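PDB 5M9N: tudor domain-containing protein 1 from Homo sapiens, which probably takes part in silencing transposable elements in the male germline through the piRNA pathway, binding arginine-methylated Piwi proteins through its Tudor domains. Local coordinates for residues L68-Y82 with S127-L139. Residues are numbered along the deposited sequence; the frame is centred on the assembly and turned at random.
With EDO (1,2-ethanediol), chain D.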
ATOM      1  N   LEU A  68       4.507  -4.754  16.540  1.00 33.95           N
ATOM      2  CA  LEU A  68       3.699  -5.878  16.020  1.00 34.01           C
ATOM      3  C   LEU A  68       4.360  -7.234  16.365  1.00 35.64           C
ATOM      4  O   LEU A  68       3.696  -8.190  16.695  1.00 35.51           O
ATOM      5  CB  LEU A  68       3.510  -5.729  14.510  1.00 32.99           C
ATOM      6  CG  LEU A  68       2.317  -4.886  14.064  1.00 32.51           C
ATOM      7  CD1 LEU A  68       2.436  -4.506  12.582  1.00 32.46           C
ATOM      8  CD2 LEU A  68       0.995  -5.621  14.319  1.00 32.98           C
ATOM      9  N   SER A  69       5.683  -7.262  16.248  1.00 37.77           N
ATOM     10  CA  SER A  69       6.503  -8.431  16.518  1.00 39.93           C
ATOM     11  C   SER A  69       6.431  -8.754  17.993  1.00 40.25           C
ATOM     12  O   SER A  69       6.224  -9.892  18.373  1.00 42.88           O
ATOM     13  CB  SER A  69       7.962  -8.108  16.151  1.00 41.63           C
ATOM     14  OG  SER A  69       8.817  -9.113  16.684  1.00 45.55           O
ATOM     15  N   LYS A  70       6.569  -7.742  18.831  1.00 39.39           N
ATOM     16  CA  LYS A  70       6.455  -7.935  20.255  1.00 40.28           C
ATOM     17  C   LYS A  70       5.090  -8.460  20.685  1.00 39.73           C
ATOM     18  O   LYS A  70       4.988  -9.354  21.520  1.00 40.03           O
ATOM     19  CB  LYS A  70       6.724  -6.609  20.940  1.00 41.83           C
ATOM     20  CG  LYS A  70       6.709  -6.722  22.444  1.00 44.01           C
ATOM     21  CD  LYS A  70       7.130  -5.415  23.066  1.00 45.51           C
ATOM     22  CE  LYS A  70       7.040  -5.495  24.590  1.00 47.13           C
ATOM     23  NZ  LYS A  70       7.409  -4.176  25.207  1.00 48.72           N
ATOM     24  N   TYR A  71       4.046  -7.906  20.075  1.00 38.19           N
ATOM     25  CA  TYR A  71       2.688  -8.200  20.415  1.00 37.67           C
ATOM     26  C   TYR A  71       2.312  -9.599  19.938  1.00 39.23           C
ATOM     27  O   TYR A  71       1.784 -10.391  20.729  1.00 39.47           O
ATOM     28  CB  TYR A  71       1.745  -7.126  19.832  1.00 36.59           C
ATOM     29  CG  TYR A  71       0.309  -7.578  19.659  1.00 35.63           C
ATOM     30  CD1 TYR A  71      -0.587  -7.591  20.733  1.00 35.77           C
ATOM     31  CD2 TYR A  71      -0.144  -8.009  18.417  1.00 34.91           C
ATOM     32  CE1 TYR A  71      -1.909  -8.031  20.568  1.00 35.89           C
ATOM     33  CE2 TYR A  71      -1.460  -8.462  18.231  1.00 34.50           C
ATOM     34  CZ  TYR A  71      -2.343  -8.448  19.287  1.00 35.05           C
ATOM     35  OH  TYR A  71      -3.615  -8.875  19.062  1.00 34.47           O
ATOM     36  N   CYS A  72       2.573  -9.899  18.665  1.00 40.15           N
ATOM     37  CA  CYS A  72       2.230 -11.213  18.125  1.00 42.05           C
ATOM     38  C   CYS A  72       2.992 -12.346  18.793  1.00 43.58           C
ATOM     39  O   CYS A  72       2.438 -13.422  18.947  1.00 43.46           O
ATOM     40  CB  CYS A  72       2.396 -11.272  16.602  1.00 43.22           C
ATOM     41  SG  CYS A  72       1.199 -10.217  15.744  1.00 43.84           S
ATOM     42  N   ASP A  73       4.215 -12.082  19.270  1.00 45.79           N
ATOM     43  CA  ASP A  73       4.964 -13.103  20.041  1.00 48.48           C
ATOM     44  C   ASP A  73       4.349 -13.533  21.370  1.00 48.50           C
ATOM     45  O   ASP A  73       4.643 -14.622  21.851  1.00 50.12           O
ATOM     46  CB  ASP A  73       6.421 -12.664  20.251  1.00 50.02           C
ATOM     47  CG  ASP A  73       7.207 -12.671  18.960  1.00 51.62           C
ATOM     48  OD1 ASP A  73       6.697 -13.099  17.904  1.00 52.83           O
ATOM     49  OD2 ASP A  73       8.341 -12.200  18.960  1.00 56.05           O
ATOM     50  N   GLN A  74       3.506 -12.698  21.955  1.00 48.71           N
ATOM     51  CA  GLN A  74       2.835 -13.017  23.198  1.00 50.39           C
ATOM     52  C   GLN A  74       1.527 -13.725  23.034  1.00 52.61           C
ATOM     53  O   GLN A  74       0.920 -14.132  24.040  1.00 53.93           O
ATOM     54  CB  GLN A  74       2.577 -11.771  23.978  1.00 50.82           C
ATOM     55  CG  GLN A  74       3.864 -11.141  24.438  1.00 52.18           C
ATOM     56  CD  GLN A  74       3.555  -9.879  25.163  1.00 54.23           C
ATOM     57  OE1 GLN A  74       3.238  -9.911  26.345  1.00 57.94           O
ATOM     58  NE2 GLN A  74       3.587  -8.756  24.453  1.00 54.33           N
ATOM     59  N   LEU A  75       1.068 -13.851  21.795  1.00 54.80           N
ATOM     60  CA  LEU A  75      -0.143 -14.621  21.493  1.00 58.13           C
ATOM     61  C   LEU A  75       0.255 -16.104  21.356  1.00 63.02           C
ATOM     62  O   LEU A  75       1.118 -16.432  20.524  1.00 60.56           O
ATOM     63  CB  LEU A  75      -0.825 -14.126  20.196  1.00 56.25           C
ATOM     64  CG  LEU A  75      -1.777 -12.916  20.228  1.00 54.98           C
ATOM     65  CD1 LEU A  75      -1.286 -11.780  21.085  1.00 55.29           C
ATOM     66  CD2 LEU A  75      -1.991 -12.388  18.823  1.00 54.42           C
ATOM     67  N   PRO A  76      -0.375 -17.002  22.155  1.00 70.64           N
ATOM     68  CA  PRO A  76      -0.059 -18.421  22.006  1.00 75.19           C
ATOM     69  C   PRO A  76      -0.775 -18.901  20.748  1.00 77.68           C
ATOM     70  O   PRO A  76      -1.957 -19.219  20.832  1.00 78.21           O
ATOM     71  CB  PRO A  76      -0.657 -19.046  23.274  1.00 75.66           C
ATOM     72  CG  PRO A  76      -1.796 -18.145  23.656  1.00 74.38           C
ATOM     73  CD  PRO A  76      -1.586 -16.811  22.978  1.00 71.64           C
ATOM     74  N   PRO A  77      -0.072 -18.951  19.587  1.00 80.73           N
ATOM     75  CA  PRO A  77      -0.717 -18.920  18.263  1.00 80.68           C
ATOM     76  C   PRO A  77      -1.477 -20.214  17.874  1.00 80.97           C
ATOM     77  O   PRO A  77      -1.272 -20.771  16.787  1.00 78.24           O
ATOM     78  CB  PRO A  77       0.471 -18.661  17.329  1.00 80.46           C
ATOM     79  CG  PRO A  77       1.578 -19.426  17.967  1.00 81.06           C
ATOM     80  CD  PRO A  77       1.342 -19.369  19.463  1.00 81.43           C
ATOM     81  N   ARG A  78      -2.382 -20.639  18.758  1.00 83.15           N
ATOM     82  CA  ARG A  78      -3.136 -21.875  18.620  1.00 83.93           C
ATOM     83  C   ARG A  78      -4.592 -21.544  18.289  1.00 81.09           C
ATOM     84  O   ARG A  78      -5.459 -21.454  19.169  1.00 80.40           O
ATOM     85  CB  ARG A  78      -3.019 -22.744  19.884  1.00 87.22           C
ATOM     86  CG  ARG A  78      -3.704 -24.119  19.812  1.00 87.41           C
ATOM     87  CD  ARG A  78      -2.726 -25.298  19.902  1.00 89.88           C
ATOM     88  NE  ARG A  78      -3.363 -26.545  20.366  1.00 90.77           N
ATOM     89  CZ  ARG A  78      -2.724 -27.685  20.670  1.00 90.92           C
ATOM     90  NH1 ARG A  78      -1.397 -27.794  20.568  1.00 91.67           N
ATOM     91  NH2 ARG A  78      -3.419 -28.738  21.087  1.00 89.98           N
ATOM     92  N   SER A  79      -4.796 -21.276  17.002  1.00 76.04           N
ATOM     93  CA  SER A  79      -5.955 -21.781  16.245  1.00 76.71           C
ATOM     94  C   SER A  79      -7.355 -21.185  16.520  1.00 72.88           C
ATOM     95  O   SER A  79      -7.579 -20.473  17.499  1.00 69.69           O
ATOM     96  CB  SER A  79      -6.011 -23.336  16.346  1.00 77.24           C
ATOM     97  OG  SER A  79      -4.737 -23.943  16.122  1.00 76.02           O
ATOM     98  N   ASP A  80      -8.286 -21.509  15.618  1.00 71.21           N
ATOM     99  CA  ASP A  80      -9.672 -21.018  15.649  1.00 68.89           C
ATOM    100  C   ASP A  80      -9.782 -19.495  15.378  1.00 62.75           C
ATOM    101  O   ASP A  80     -10.838 -18.909  15.624  1.00 64.78           O
ATOM    102  CB  ASP A  80     -10.392 -21.428  16.963  1.00 71.84           C
ATOM    103  CG  ASP A  80     -11.880 -21.832  16.747  1.00 75.97           C
ATOM    104  OD1 ASP A  80     -12.585 -21.214  15.901  1.00 78.28           O
ATOM    105  OD2 ASP A  80     -12.345 -22.781  17.436  1.00 76.72           O
ATOM    106  N   PHE A  81      -8.726 -18.856  14.845  1.00 56.03           N
ATOM    107  CA  PHE A  81      -8.840 -17.458  14.369  1.00 48.79           C
ATOM    108  C   PHE A  81      -9.310 -17.451  12.909  1.00 46.33           C
ATOM    109  O   PHE A  81      -8.652 -17.956  12.003  1.00 46.16           O
ATOM    110  CB  PHE A  81      -7.559 -16.641  14.590  1.00 46.99           C
ATOM    111  CG  PHE A  81      -7.698 -15.192  14.193  1.00 44.84           C
ATOM    112  CD1 PHE A  81      -8.745 -14.403  14.701  1.00 44.34           C
ATOM    113  CD2 PHE A  81      -6.809 -14.612  13.269  1.00 43.14           C
ATOM    114  CE1 PHE A  81      -8.890 -13.055  14.317  1.00 43.66           C
ATOM    115  CE2 PHE A  81      -6.959 -13.275  12.893  1.00 42.19           C
ATOM    116  CZ  PHE A  81      -7.989 -12.499  13.421  1.00 42.52           C
ATOM    117  N   TYR A  82     -10.503 -16.915  12.726  1.00 43.51           N
ATOM    118  CA  TYR A  82     -11.153 -16.834  11.472  1.00 41.97           C
ATOM    119  C   TYR A  82     -11.677 -15.426  11.386  1.00 40.50           C
ATOM    120  O   TYR A  82     -12.847 -15.170  11.710  1.00 41.66           O
ATOM    121  CB  TYR A  82     -12.312 -17.858  11.362  1.00 43.32           C
ATOM    122  CG  TYR A  82     -11.844 -19.278  11.232  1.00 44.29           C
ATOM    123  CD1 TYR A  82     -11.575 -19.837   9.985  1.00 44.87           C
ATOM    124  CD2 TYR A  82     -11.696 -20.081  12.362  1.00 46.44           C
ATOM    125  CE1 TYR A  82     -11.128 -21.155   9.880  1.00 46.38           C
ATOM    126  CE2 TYR A  82     -11.262 -21.403  12.269  1.00 48.11           C
ATOM    127  CZ  TYR A  82     -10.974 -21.933  11.032  1.00 48.16           C
ATOM    128  OH  TYR A  82     -10.548 -23.245  10.958  1.00 50.46           O
ATOM    129  N   SER A 127      -1.819 -19.180   4.762  1.00 28.36           N
ATOM    130  CA  SER A 127      -2.345 -20.019   5.804  1.00 29.52           C
ATOM    131  C   SER A 127      -2.902 -19.196   6.973  1.00 29.41           C
ATOM    132  O   SER A 127      -2.270 -18.222   7.420  1.00 28.65           O
ATOM    133  CB  SER A 127      -1.202 -20.904   6.297  1.00 30.56           C
ATOM    134  OG  SER A 127      -1.654 -21.714   7.362  1.00 32.10           O
ATOM    135  N   LEU A 128      -4.043 -19.608   7.521  1.00 30.01           N
ATOM    136  CA  LEU A 128      -4.557 -19.043   8.789  1.00 30.48           C
ATOM    137  C   LEU A 128      -3.566 -19.062   9.964  1.00 31.23           C
ATOM    138  O   LEU A 128      -3.649 -18.212  10.867  1.00 30.23           O
ATOM    139  CB  LEU A 128      -5.876 -19.724   9.207  1.00 31.55           C
ATOM    140  CG  LEU A 128      -7.100 -19.548   8.313  1.00 31.30           C
ATOM    141  CD1 LEU A 128      -8.269 -20.344   8.874  1.00 32.51           C
ATOM    142  CD2 LEU A 128      -7.543 -18.130   8.241  1.00 31.01           C
ATOM    143  N   MET A 129      -2.604 -19.984   9.924  1.00 32.45           N
ATOM    144  CA  MET A 129      -1.579 -20.041  10.938  1.00 34.37           C
ATOM    145  C   MET A 129      -0.704 -18.754  10.892  1.00 33.76           C
ATOM    146  O   MET A 129      -0.088 -18.434  11.883  1.00 33.54           O
ATOM    147  CB  MET A 129      -0.698 -21.274  10.762  1.00 36.70           C
ATOM    148  CG  MET A 129      -1.418 -22.616  10.700  1.00 39.55           C
ATOM    149  SD  MET A 129      -1.847 -23.100  12.374  1.00 44.17           S
ATOM    150  CE  MET A 129      -2.920 -24.529  12.058  1.00 45.53           C
ATOM    151  N   ARG A 130      -0.707 -18.008   9.775  1.00 33.02           N
ATOM    152  CA  ARG A 130       0.133 -16.789   9.629  1.00 33.36           C
ATOM    153  C   ARG A 130      -0.704 -15.543   9.905  1.00 32.99           C
ATOM    154  O   ARG A 130      -0.218 -14.424   9.722  1.00 32.01           O
ATOM    155  CB  ARG A 130       0.884 -16.787   8.254  1.00 33.56           C
ATOM    156  CG  ARG A 130       1.963 -17.877   8.253  1.00 34.76           C
ATOM    157  CD  ARG A 130       2.694 -18.230   6.957  1.00 35.43           C
ATOM    158  NE  ARG A 130       3.654 -17.228   6.740  1.00 36.57           N
ATOM    159  CZ  ARG A 130       4.976 -17.319   6.704  1.00 36.28           C
ATOM    160  NH1 ARG A 130       5.679 -18.449   6.733  1.00 37.06           N
ATOM    161  NH2 ARG A 130       5.587 -16.198   6.600  1.00 35.96           N
ATOM    162  N   LEU A 131      -1.945 -15.706  10.395  1.00 32.56           N
ATOM    163  CA  LEU A 131      -2.731 -14.538  10.833  1.00 32.89           C
ATOM    164  C   LEU A 131      -2.890 -14.574  12.354  1.00 34.05           C
ATOM    165  O   LEU A 131      -2.942 -15.650  12.883  1.00 34.11           O
ATOM    166  CB  LEU A 131      -4.076 -14.451  10.161  1.00 33.10           C
ATOM    167  CG  LEU A 131      -4.104 -14.707   8.646  1.00 33.63           C
ATOM    168  CD1 LEU A 131      -5.556 -14.881   8.158  1.00 33.94           C
ATOM    169  CD2 LEU A 131      -3.404 -13.598   7.919  1.00 32.78           C
ATOM    170  N   CYS A 132      -3.005 -13.393  12.983  1.00 34.03           N
ATOM    171  CA  CYS A 132      -2.983 -13.086  14.446  1.00 35.86           C
ATOM    172  C   CYS A 132      -4.153 -12.048  14.478  1.00 33.34           C
ATOM    173  O   CYS A 132      -4.245 -11.194  13.570  1.00 32.34           O
ATOM    174  CB  CYS A 132      -1.441 -12.539  14.834  1.00 38.28           C
ATOM    175  SG  CYS A 132      -0.807 -11.166  15.964  1.00 50.21           S
ATOM    176  N   PRO A 133      -5.055 -12.059  15.485  1.00 32.79           N
ATOM    177  CA  PRO A 133      -5.872 -10.816  15.620  1.00 32.41           C
ATOM    178  C   PRO A 133      -5.058  -9.578  16.054  1.00 32.15           C
ATOM    179  O   PRO A 133      -3.938  -9.732  16.528  1.00 31.06           O
ATOM    180  CB  PRO A 133      -6.891 -11.160  16.689  1.00 33.20           C
ATOM    181  CG  PRO A 133      -6.292 -12.306  17.436  1.00 33.42           C
ATOM    182  CD  PRO A 133      -5.398 -13.064  16.522  1.00 33.26           C
ATOM    183  N   ILE A 134      -5.630  -8.389  15.818  1.00 32.36           N
ATOM    184  CA  ILE A 134      -5.007  -7.102  16.125  1.00 33.13           C
ATOM    185  C   ILE A 134      -5.794  -6.467  17.258  1.00 34.43           C
ATOM    186  O   ILE A 134      -6.956  -6.821  17.507  1.00 34.70           O
ATOM    187  CB  ILE A 134      -4.942  -6.156  14.874  1.00 32.66           C
ATOM    188  CG1 ILE A 134      -3.832  -5.082  15.031  1.00 32.56           C
ATOM    189  CG2 ILE A 134      -6.308  -5.547  14.563  1.00 32.69           C
ATOM    190  CD1 ILE A 134      -3.276  -4.568  13.713  1.00 32.64           C
ATOM    191  N   ILE A 135      -5.154  -5.530  17.935  1.00 35.69           N
ATOM    192  CA  ILE A 135      -5.815  -4.687  18.951  1.00 37.61           C
ATOM    193  C   ILE A 135      -5.806  -3.218  18.538  1.00 37.91           C
ATOM    194  O   ILE A 135      -4.970  -2.830  17.731  1.00 37.82           O
ATOM    195  CB  ILE A 135      -5.178  -4.865  20.317  1.00 38.72           C
ATOM    196  CG1 ILE A 135      -3.679  -4.616  20.234  1.00 38.70           C
ATOM    197  CG2 ILE A 135      -5.487  -6.268  20.825  1.00 38.76           C
ATOM    198  CD1 ILE A 135      -3.101  -4.311  21.585  1.00 40.62           C
ATOM    199  N   PRO A 136      -6.722  -2.394  19.094  1.00 39.65           N
ATOM    200  CA  PRO A 136      -6.853  -1.015  18.613  1.00 40.46           C
ATOM    201  C   PRO A 136      -5.603  -0.156  18.854  1.00 41.00           C
ATOM    202  O   PRO A 136      -5.376   0.770  18.089  1.00 41.10           O
ATOM    203  CB  PRO A 136      -8.050  -0.461  19.410  1.00 41.07           C
ATOM    204  CG  PRO A 136      -8.720  -1.656  19.982  1.00 41.35           C
ATOM    205  CD  PRO A 136      -7.608  -2.610  20.244  1.00 40.82           C
ATOM    206  N   LYS A 137      -4.788  -0.466  19.861  1.00 41.63           N
ATOM    207  CA  LYS A 137      -3.510   0.254  20.013  1.00 42.61           C
ATOM    208  C   LYS A 137      -2.678   0.177  18.735  1.00 40.56           C
ATOM    209  O   LYS A 137      -2.060   1.143  18.370  1.00 40.63           O
ATOM    210  CB  LYS A 137      -2.692  -0.275  21.188  1.00 44.57           C
ATOM    211  CG  LYS A 137      -1.360   0.451  21.464  1.00 46.50           C
ATOM    212  CD  LYS A 137      -1.499   1.608  22.463  1.00 49.55           C
ATOM    213  CE  LYS A 137      -0.300   2.584  22.453  1.00 51.00           C
ATOM    214  NZ  LYS A 137      -0.346   3.615  23.543  1.00 52.87           N
ATOM    215  N   LEU A 138      -2.688  -0.955  18.038  1.00 38.96           N
ATOM    216  CA  LEU A 138      -1.813  -1.108  16.875  1.00 37.15           C
ATOM    217  C   LEU A 138      -2.367  -0.467  15.598  1.00 36.01           C
ATOM    218  O   LEU A 138      -1.696  -0.526  14.569  1.00 33.87           O
ATOM    219  CB  LEU A 138      -1.471  -2.576  16.651  1.00 36.77           C
ATOM    220  CG  LEU A 138      -0.557  -3.170  17.722  1.00 37.70           C
ATOM    221  CD1 LEU A 138      -0.557  -4.684  17.712  1.00 37.72           C
ATOM    222  CD2 LEU A 138       0.859  -2.630  17.524  1.00 38.18           C
ATOM    223  N   LEU A 139      -3.582   0.094  15.671  1.00 36.27           N
ATOM    224  CA  LEU A 139      -4.197   0.891  14.601  1.00 36.95           C
ATOM    225  C   LEU A 139      -4.085   2.402  14.788  1.00 37.49           C
ATOM    226  O   LEU A 139      -4.732   3.157  14.076  1.00 38.40           O
ATOM    227  CB  LEU A 139      -5.696   0.511  14.437  1.00 37.14           C
ATOM    228  CG  LEU A 139      -5.989  -0.931  14.079  1.00 36.66           C
ATOM    229  CD1 LEU A 139      -7.497  -1.173  13.987  1.00 38.01           C
ATOM    230  CD2 LEU A 139      -5.345  -1.234  12.750  1.00 36.09           C
TER
HETATM  231  C1  EDO D 701      -7.375 -21.665  12.126  1.00 64.36           C
HETATM  232  O1  EDO D 701      -7.033 -20.771  13.189  1.00 66.09           O
HETATM  233  C2  EDO D 701      -6.599 -22.964  12.258  1.00 64.57           C
HETATM  234  O2  EDO D 701      -5.225 -22.667  12.503  1.00 65.94           O
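Tyr71 meets Leu138, and Phe81 meets Pro133, because both aromatic residues set CG anti to the backbone N (chi1 158° and -176°), which carries the Tyr71 ring to Cys132-Leu138 and the Phe81 ring to Leu131-Pro133, while Cys72 keeps SG beside its own N and meets Cys132 in a disulfide. The two SG atoms are 2.2 Å apart, with a torsion of -84° about the S-S bond. Leu75 CD2 packs beside the bridge, 3.3 Å from Cys132 SG.

The Tyr71 ring is gripped on both faces: Leu138 CD1 sits over one, 3.4 Å from Tyr71 CD2 and displaced toward the rim, and Leu75 CD1 lies against the other. Its hydroxyl donates to the carbonyl of Pro133, OH to O 2.7 Å, approaching from above the carbonyl plane, while that oxygen lies in plane at the ring edge. Cys132 SG comes up obliquely as a sulfur-aromatic contact.

Farther along, the Phe81 ring lies flat on Pro133 in a CH-pi contact, the proline CD 3.7 Å from the ring centroid and almost on its normal. Leu131 CB touches the same ring at CD2, 4.1 Å away. An ethanediol, probably from the crystallisation liquor, lies between Ser79-Phe81 and Met129, with a weak bond from Phe81 N to its O1.

The disulfide thus ties the C-terminal part of helix 58-73 to strand 131-132, which pairs through Cys132 and Cys90 with strand 88-92. This is the extended Tudor layout, in which the linking helix packs against the edge of the five-stranded, SH3-like Tudor barrel.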